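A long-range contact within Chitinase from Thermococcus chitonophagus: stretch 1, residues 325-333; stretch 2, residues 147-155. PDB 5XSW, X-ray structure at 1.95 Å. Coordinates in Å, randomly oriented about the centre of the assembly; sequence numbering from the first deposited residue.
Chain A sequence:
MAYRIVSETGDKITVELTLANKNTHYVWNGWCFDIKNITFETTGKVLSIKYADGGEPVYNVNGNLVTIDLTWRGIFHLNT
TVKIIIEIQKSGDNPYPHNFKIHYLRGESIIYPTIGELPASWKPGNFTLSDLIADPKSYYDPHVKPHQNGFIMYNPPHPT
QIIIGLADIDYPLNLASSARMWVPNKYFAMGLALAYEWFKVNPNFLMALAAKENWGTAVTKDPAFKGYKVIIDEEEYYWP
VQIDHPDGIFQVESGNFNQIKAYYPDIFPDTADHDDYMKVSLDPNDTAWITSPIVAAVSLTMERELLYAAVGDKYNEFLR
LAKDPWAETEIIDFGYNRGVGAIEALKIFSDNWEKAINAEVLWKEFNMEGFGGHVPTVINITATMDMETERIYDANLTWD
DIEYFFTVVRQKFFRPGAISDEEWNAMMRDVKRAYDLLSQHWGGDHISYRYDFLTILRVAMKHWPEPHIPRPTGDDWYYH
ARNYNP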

ATOM      1  N   PRO A 325      -3.560 -14.321  27.750  1.00 31.15           N
ATOM      2  CA  PRO A 325      -2.346 -14.892  27.182  1.00 34.11           C
ATOM      3  C   PRO A 325      -2.331 -14.848  25.601  1.00 30.55           C
ATOM      4  O   PRO A 325      -1.296 -15.041  24.985  1.00 35.44           O
ATOM      5  CB  PRO A 325      -2.379 -16.339  27.706  1.00 37.68           C
ATOM      6  CG  PRO A 325      -3.822 -16.642  27.829  1.00 39.21           C
ATOM      7  CD  PRO A 325      -4.454 -15.344  28.318  1.00 36.71           C
ATOM      8  N   TRP A 326      -3.463 -14.556  24.987  1.00 32.73           N
ATOM      9  CA  TRP A 326      -3.535 -14.496  23.513  1.00 28.63           C
ATOM     10  C   TRP A 326      -3.535 -13.020  23.053  1.00 30.44           C
ATOM     11  O   TRP A 326      -3.786 -12.734  21.868  1.00 27.66           O
ATOM     12  CB  TRP A 326      -4.780 -15.239  23.033  1.00 27.84           C
ATOM     13  CG  TRP A 326      -4.663 -16.734  23.044  1.00 36.59           C
ATOM     14  CD1 TRP A 326      -4.885 -17.577  24.108  1.00 42.69           C
ATOM     15  CD2 TRP A 326      -4.289 -17.574  21.942  1.00 32.41           C
ATOM     16  NE1 TRP A 326      -4.659 -18.884  23.729  1.00 39.04           N
ATOM     17  CE2 TRP A 326      -4.303 -18.913  22.409  1.00 40.50           C
ATOM     18  CE3 TRP A 326      -3.934 -17.322  20.618  1.00 29.70           C
ATOM     19  CZ2 TRP A 326      -3.976 -20.000  21.589  1.00 34.54           C
ATOM     20  CZ3 TRP A 326      -3.623 -18.401  19.803  1.00 34.84           C
ATOM     21  CH2 TRP A 326      -3.637 -19.719  20.291  1.00 35.18           C
ATOM     22  N   ALA A 327      -3.252 -12.091  23.986  1.00 25.73           N
ATOM     23  CA  ALA A 327      -3.312 -10.666  23.676  1.00 27.77           C
ATOM     24  C   ALA A 327      -2.492 -10.267  22.413  1.00 27.51           C
ATOM     25  O   ALA A 327      -3.032  -9.592  21.561  1.00 27.16           O
ATOM     26  CB  ALA A 327      -2.834  -9.828  24.855  1.00 25.95           C
ATOM     27  N   GLU A 328      -1.217 -10.653  22.316  1.00 21.06           N
ATOM     28  CA  GLU A 328      -0.403 -10.273  21.193  1.00 27.20           C
ATOM     29  C   GLU A 328      -1.039 -10.761  19.857  1.00 26.67           C
ATOM     30  O   GLU A 328      -1.139 -10.015  18.846  1.00 22.95           O
ATOM     31  CB  GLU A 328       1.011 -10.830  21.328  1.00 28.54           C
ATOM     32  CG  GLU A 328       1.858 -10.519  20.065  1.00 25.92           C
ATOM     33  CD  GLU A 328       3.307 -10.973  20.160  1.00 24.86           C
ATOM     34  OE1 GLU A 328       3.542 -12.100  20.678  1.00 26.25           O
ATOM     35  OE2 GLU A 328       4.184 -10.244  19.675  1.00 23.44           O
ATOM     36  N   THR A 329      -1.434 -12.018  19.863  1.00 21.45           N
ATOM     37  CA  THR A 329      -2.026 -12.661  18.665  1.00 24.30           C
ATOM     38  C   THR A 329      -3.329 -11.943  18.271  1.00 27.65           C
ATOM     39  O   THR A 329      -3.610 -11.748  17.089  1.00 23.00           O
ATOM     40  CB  THR A 329      -2.267 -14.185  18.904  1.00 25.58           C
ATOM     41  OG1 THR A 329      -0.977 -14.808  19.131  1.00 25.41           O
ATOM     42  CG2 THR A 329      -2.920 -14.815  17.655  1.00 23.03           C
ATOM     43  N   GLU A 330      -4.146 -11.578  19.248  1.00 23.59           N
ATOM     44  CA  GLU A 330      -5.356 -10.825  18.964  1.00 21.60           C
ATOM     45  C   GLU A 330      -5.065  -9.447  18.294  1.00 25.48           C
ATOM     46  O   GLU A 330      -5.737  -9.075  17.323  1.00 24.29           O
ATOM     47  CB  GLU A 330      -6.147 -10.570  20.289  1.00 22.57           C
ATOM     48  CG  GLU A 330      -6.754 -11.885  20.819  1.00 24.05           C
ATOM     49  CD  GLU A 330      -7.197 -11.728  22.266  1.00 36.06           C
ATOM     50  OE1 GLU A 330      -7.724 -10.656  22.597  1.00 31.19           O
ATOM     51  OE2 GLU A 330      -7.010 -12.653  23.050  1.00 29.83           O
ATOM     52  N   ILE A 331      -4.088  -8.720  18.820  1.00 22.20           N
ATOM     53  CA  ILE A 331      -3.685  -7.402  18.304  1.00 21.94           C
ATOM     54  C   ILE A 331      -3.169  -7.554  16.869  1.00 23.06           C
ATOM     55  O   ILE A 331      -3.565  -6.827  15.939  1.00 22.74           O
ATOM     56  CB  ILE A 331      -2.610  -6.787  19.163  1.00 20.66           C
ATOM     57  CG1 ILE A 331      -3.205  -6.412  20.535  1.00 27.36           C
ATOM     58  CG2 ILE A 331      -2.021  -5.516  18.499  1.00 20.85           C
ATOM     59  CD1 ILE A 331      -2.178  -5.959  21.566  1.00 24.98           C
ATOM     60  N   ILE A 332      -2.282  -8.509  16.687  1.00 22.06           N
ATOM     61  CA  ILE A 332      -1.701  -8.714  15.363  1.00 20.05           C
ATOM     62  C   ILE A 332      -2.793  -9.171  14.347  1.00 20.55           C
ATOM     63  O   ILE A 332      -2.816  -8.671  13.226  1.00 20.85           O
ATOM     64  CB  ILE A 332      -0.541  -9.762  15.392  1.00 21.88           C
ATOM     65  CG1 ILE A 332       0.698  -9.257  16.154  1.00 20.03           C
ATOM     66  CG2 ILE A 332      -0.077 -10.158  13.963  1.00 19.39           C
ATOM     67  CD1 ILE A 332       1.201  -7.865  15.752  1.00 23.71           C
ATOM     68  N   ASP A 333      -3.660 -10.111  14.723  1.00 19.67           N
ATOM     69  CA  ASP A 333      -4.731 -10.513  13.816  1.00 24.52           C
ATOM     70  C   ASP A 333      -5.710  -9.346  13.540  1.00 26.57           C
ATOM     71  O   ASP A 333      -6.171  -9.153  12.428  1.00 21.34           O
ATOM     72  CB  ASP A 333      -5.539 -11.661  14.377  1.00 22.82           C
ATOM     73  CG  ASP A 333      -6.562 -12.140  13.401  1.00 26.45           C
ATOM     74  OD1 ASP A 333      -6.135 -12.729  12.393  1.00 24.61           O
ATOM     75  OD2 ASP A 333      -7.786 -11.865  13.550  1.00 24.10           O
TER
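Stretch 2, residues 147-155: HQNGFIMYN

Stretch 2 has no regular helix or strand. It is an irregular loop that folds back on itself, so that its two ends lie near each other. Its path first follows stretch 1, from W326 to T329 and I332, then turns back to E328. W326 is the N-cap of the helix that begins at 327 and continues beyond 333. The backbones of the two stretches come nearest at T329 and F151, whose CA atoms are 5.3 Å apart, and the contact buries 408 Å² counting both sides.

H147 makes no contact with the helix, but its carbonyl O accepts a hydrogen bond from Q148 NE2 at 2.8 Å, which helps to hold the long Q148 side chain in place beside W326. The carbonyl O of Q148 lies 3.7 Å from W326 CZ2, and its OE1 is 4.1 Å from the same carbon. A water completes this junction, donating to Q148 OE1 (2.5 Å) and accepting from W326 NE1 (2.9 Å), so the indole nitrogen is satisfied without a direct protein partner.

At N149 the CA-to-CB bond points away from stretch 1, and only the backbone meets it, with N149 O 3.6 Å from W326 CH2. The amide side chain instead ties its own segment together: N155 N donates to N149 OD1 and N149 ND2 donates to N155 O, both at 2.8 Å.

G150 is where the backbone comes in tightly. Its CA is 3.4 Å from W326 CZ3 and 3.2 Å from T329 OG1. A CB here would point toward the helix and fall 1.9 Å from T329 OG1, a clash, so the absence of a side chain is what lets the chain pass so near.

The next residue turns this closeness to use: F151 N donates a nearly straight hydrogen bond to T329 OG1, 2.9 Å away, giving a backbone amide outside regular secondary structure an acceptor. The F151 side chain, chi1 in t, points toward the helix and meets I332 one turn beyond E328. I332 CG2 lies over one face of the ring, 3.8 Å from F151 CD2, in a CH-pi contact suited to a flat aromatic and a branched aliphatic group.

I152 touches the helix only lightly, its CG1 being 4.5 Å from E328 OE1, but its backbone N donates to a water at 3.0 Å that in turn donates to E328 OE1 at 2.9 Å. M153 makes no contact. Y154 then points back toward the helix, and its OH donates a very short hydrogen bond of 2.5 Å to E328 OE1, near the plane of the ring. The extended glutamate, with chi1 and chi2 both t, has the reach to meet the phenol, and a carboxylate is a strong acceptor for it.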

ATOM      1  N   HIS A 147       0.409 -27.586  22.568  1.00 37.77           N
ATOM      2  CA  HIS A 147       0.951 -26.292  22.960  1.00 30.51           C
ATOM      3  C   HIS A 147      -0.094 -25.196  22.758  1.00 32.48           C
ATOM      4  O   HIS A 147      -1.214 -25.475  22.373  1.00 34.04           O
ATOM      5  CB  HIS A 147       2.197 -25.971  22.163  1.00 37.13           C
ATOM      6  CG  HIS A 147       1.952 -25.876  20.669  1.00 35.99           C
ATOM      7  ND1 HIS A 147       1.857 -24.666  19.996  1.00 31.70           N
ATOM      8  CD2 HIS A 147       1.757 -26.846  19.730  1.00 32.55           C
ATOM      9  CE1 HIS A 147       1.669 -24.893  18.701  1.00 30.37           C
ATOM     10  NE2 HIS A 147       1.593 -26.205  18.513  1.00 35.75           N
ATOM     11  N   GLN A 148       0.263 -23.954  23.040  1.00 29.95           N
ATOM     12  CA  GLN A 148      -0.738 -22.890  22.907  1.00 32.89           C
ATOM     13  C   GLN A 148      -0.091 -21.639  22.286  1.00 30.86           C
ATOM     14  O   GLN A 148      -0.453 -20.504  22.619  1.00 31.64           O
ATOM     15  CB  GLN A 148      -1.390 -22.591  24.294  1.00 35.79           C
ATOM     16  CG  GLN A 148      -2.518 -23.650  24.677  1.00 43.13           C
ATOM     17  CD  GLN A 148      -3.806 -23.659  23.750  1.00 54.86           C
ATOM     18  OE1 GLN A 148      -4.827 -23.058  24.117  1.00 51.18           O
ATOM     19  NE2 GLN A 148      -3.765 -24.383  22.583  1.00 32.97           N
ATOM     20  N   ASN A 149       0.880 -21.821  21.405  1.00 27.16           N
ATOM     21  CA  ASN A 149       1.482 -20.646  20.742  1.00 27.57           C
ATOM     22  C   ASN A 149       0.461 -19.947  19.803  1.00 23.83           C
ATOM     23  O   ASN A 149      -0.357 -20.621  19.146  1.00 25.01           O
ATOM     24  CB  ASN A 149       2.716 -21.049  19.924  1.00 26.92           C
ATOM     25  CG  ASN A 149       3.886 -21.511  20.813  1.00 29.34           C
ATOM     26  OD1 ASN A 149       4.698 -20.708  21.264  1.00 27.94           O
ATOM     27  ND2 ASN A 149       3.997 -22.795  20.985  1.00 25.92           N
ATOM     28  N   GLY A 150       0.521 -18.630  19.723  1.00 25.42           N
ATOM     29  CA  GLY A 150      -0.402 -17.949  18.822  1.00 26.59           C
ATOM     30  C   GLY A 150       0.371 -17.642  17.563  1.00 25.99           C
ATOM     31  O   GLY A 150       0.858 -18.549  16.898  1.00 25.15           O
ATOM     32  N   PHE A 151       0.514 -16.361  17.257  1.00 21.98           N
ATOM     33  CA  PHE A 151       1.181 -15.894  16.052  1.00 21.36           C
ATOM     34  C   PHE A 151       2.706 -16.263  16.045  1.00 25.89           C
ATOM     35  O   PHE A 151       3.224 -16.804  15.080  1.00 23.47           O
ATOM     36  CB  PHE A 151       1.000 -14.341  15.965  1.00 21.56           C
ATOM     37  CG  PHE A 151       1.912 -13.674  14.988  1.00 25.35           C
ATOM     38  CD1 PHE A 151       1.991 -14.149  13.677  1.00 22.64           C
ATOM     39  CD2 PHE A 151       2.613 -12.533  15.336  1.00 21.46           C
ATOM     40  CE1 PHE A 151       2.790 -13.515  12.738  1.00 23.49           C
ATOM     41  CE2 PHE A 151       3.457 -11.920  14.384  1.00 21.76           C
ATOM     42  CZ  PHE A 151       3.525 -12.421  13.092  1.00 22.68           C
ATOM     43  N   ILE A 152       3.411 -15.946  17.132  1.00 21.24           N
ATOM     44  CA  ILE A 152       4.887 -16.195  17.224  1.00 24.35           C
ATOM     45  C   ILE A 152       5.128 -17.470  18.029  1.00 24.43           C
ATOM     46  O   ILE A 152       4.496 -17.648  19.062  1.00 24.07           O
ATOM     47  CB  ILE A 152       5.656 -14.988  17.888  1.00 26.43           C
ATOM     48  CG1 ILE A 152       5.525 -13.714  17.004  1.00 25.00           C
ATOM     49  CG2 ILE A 152       7.169 -15.318  18.149  1.00 24.19           C
ATOM     50  CD1 ILE A 152       6.325 -13.836  15.687  1.00 21.87           C
ATOM     51  N   MET A 153       6.058 -18.317  17.575  1.00 22.08           N
ATOM     52  CA  MET A 153       6.261 -19.610  18.195  1.00 22.50           C
ATOM     53  C   MET A 153       7.314 -19.432  19.322  1.00 26.34           C
ATOM     54  O   MET A 153       8.468 -19.801  19.140  1.00 26.22           O
ATOM     55  CB  MET A 153       6.742 -20.656  17.172  1.00 23.28           C
ATOM     56  CG  MET A 153       6.680 -22.132  17.809  1.00 27.37           C
ATOM     57  SD  MET A 153       5.007 -22.795  17.792  1.00 33.84           S
ATOM     58  CE  MET A 153       4.902 -23.577  16.192  1.00 31.37           C
ATOM     59  N   TYR A 154       6.932 -18.788  20.424  1.00 24.50           N
ATOM     60  CA  TYR A 154       7.893 -18.596  21.538  1.00 25.98           C
ATOM     61  C   TYR A 154       8.288 -19.946  22.142  1.00 28.30           C
ATOM     62  O   TYR A 154       9.393 -20.104  22.571  1.00 27.69           O
ATOM     63  CB  TYR A 154       7.293 -17.718  22.636  1.00 23.56           C
ATOM     64  CG  TYR A 154       6.953 -16.303  22.188  1.00 25.23           C
ATOM     65  CD1 TYR A 154       7.939 -15.374  22.051  1.00 24.25           C
ATOM     66  CD2 TYR A 154       5.613 -15.926  21.930  1.00 24.16           C
ATOM     67  CE1 TYR A 154       7.611 -14.016  21.618  1.00 27.48           C
ATOM     68  CE2 TYR A 154       5.264 -14.576  21.515  1.00 23.12           C
ATOM     69  CZ  TYR A 154       6.265 -13.655  21.370  1.00 23.64           C
ATOM     70  OH  TYR A 154       5.991 -12.350  20.986  1.00 26.50           O
ATOM     71  N   ASN A 155       7.370 -20.906  22.181  1.00 26.93           N
ATOM     72  CA  ASN A 155       7.649 -22.218  22.809  1.00 30.97           C
ATOM     73  C   ASN A 155       7.342 -23.407  21.865  1.00 21.93           C
ATOM     74  O   ASN A 155       6.312 -24.057  21.971  1.00 28.75           O
ATOM     75  CB  ASN A 155       6.822 -22.337  24.109  1.00 30.81           C
ATOM     76  CG  ASN A 155       7.070 -21.156  25.098  1.00 38.88           C
ATOM     77  OD1 ASN A 155       6.168 -20.332  25.345  1.00 43.54           O
ATOM     78  ND2 ASN A 155       8.267 -21.107  25.698  1.00 31.54           N
TER
HETATM   79  O   HOH W   1      -0.687 -17.320  22.699  1.00 43.79           O
HETATM   80  O   HOH W   2      -4.801 -21.078  25.569  1.00 44.31           O
HETATM   81  O   HOH W   3       2.216 -14.261  19.338  1.00 24.16           O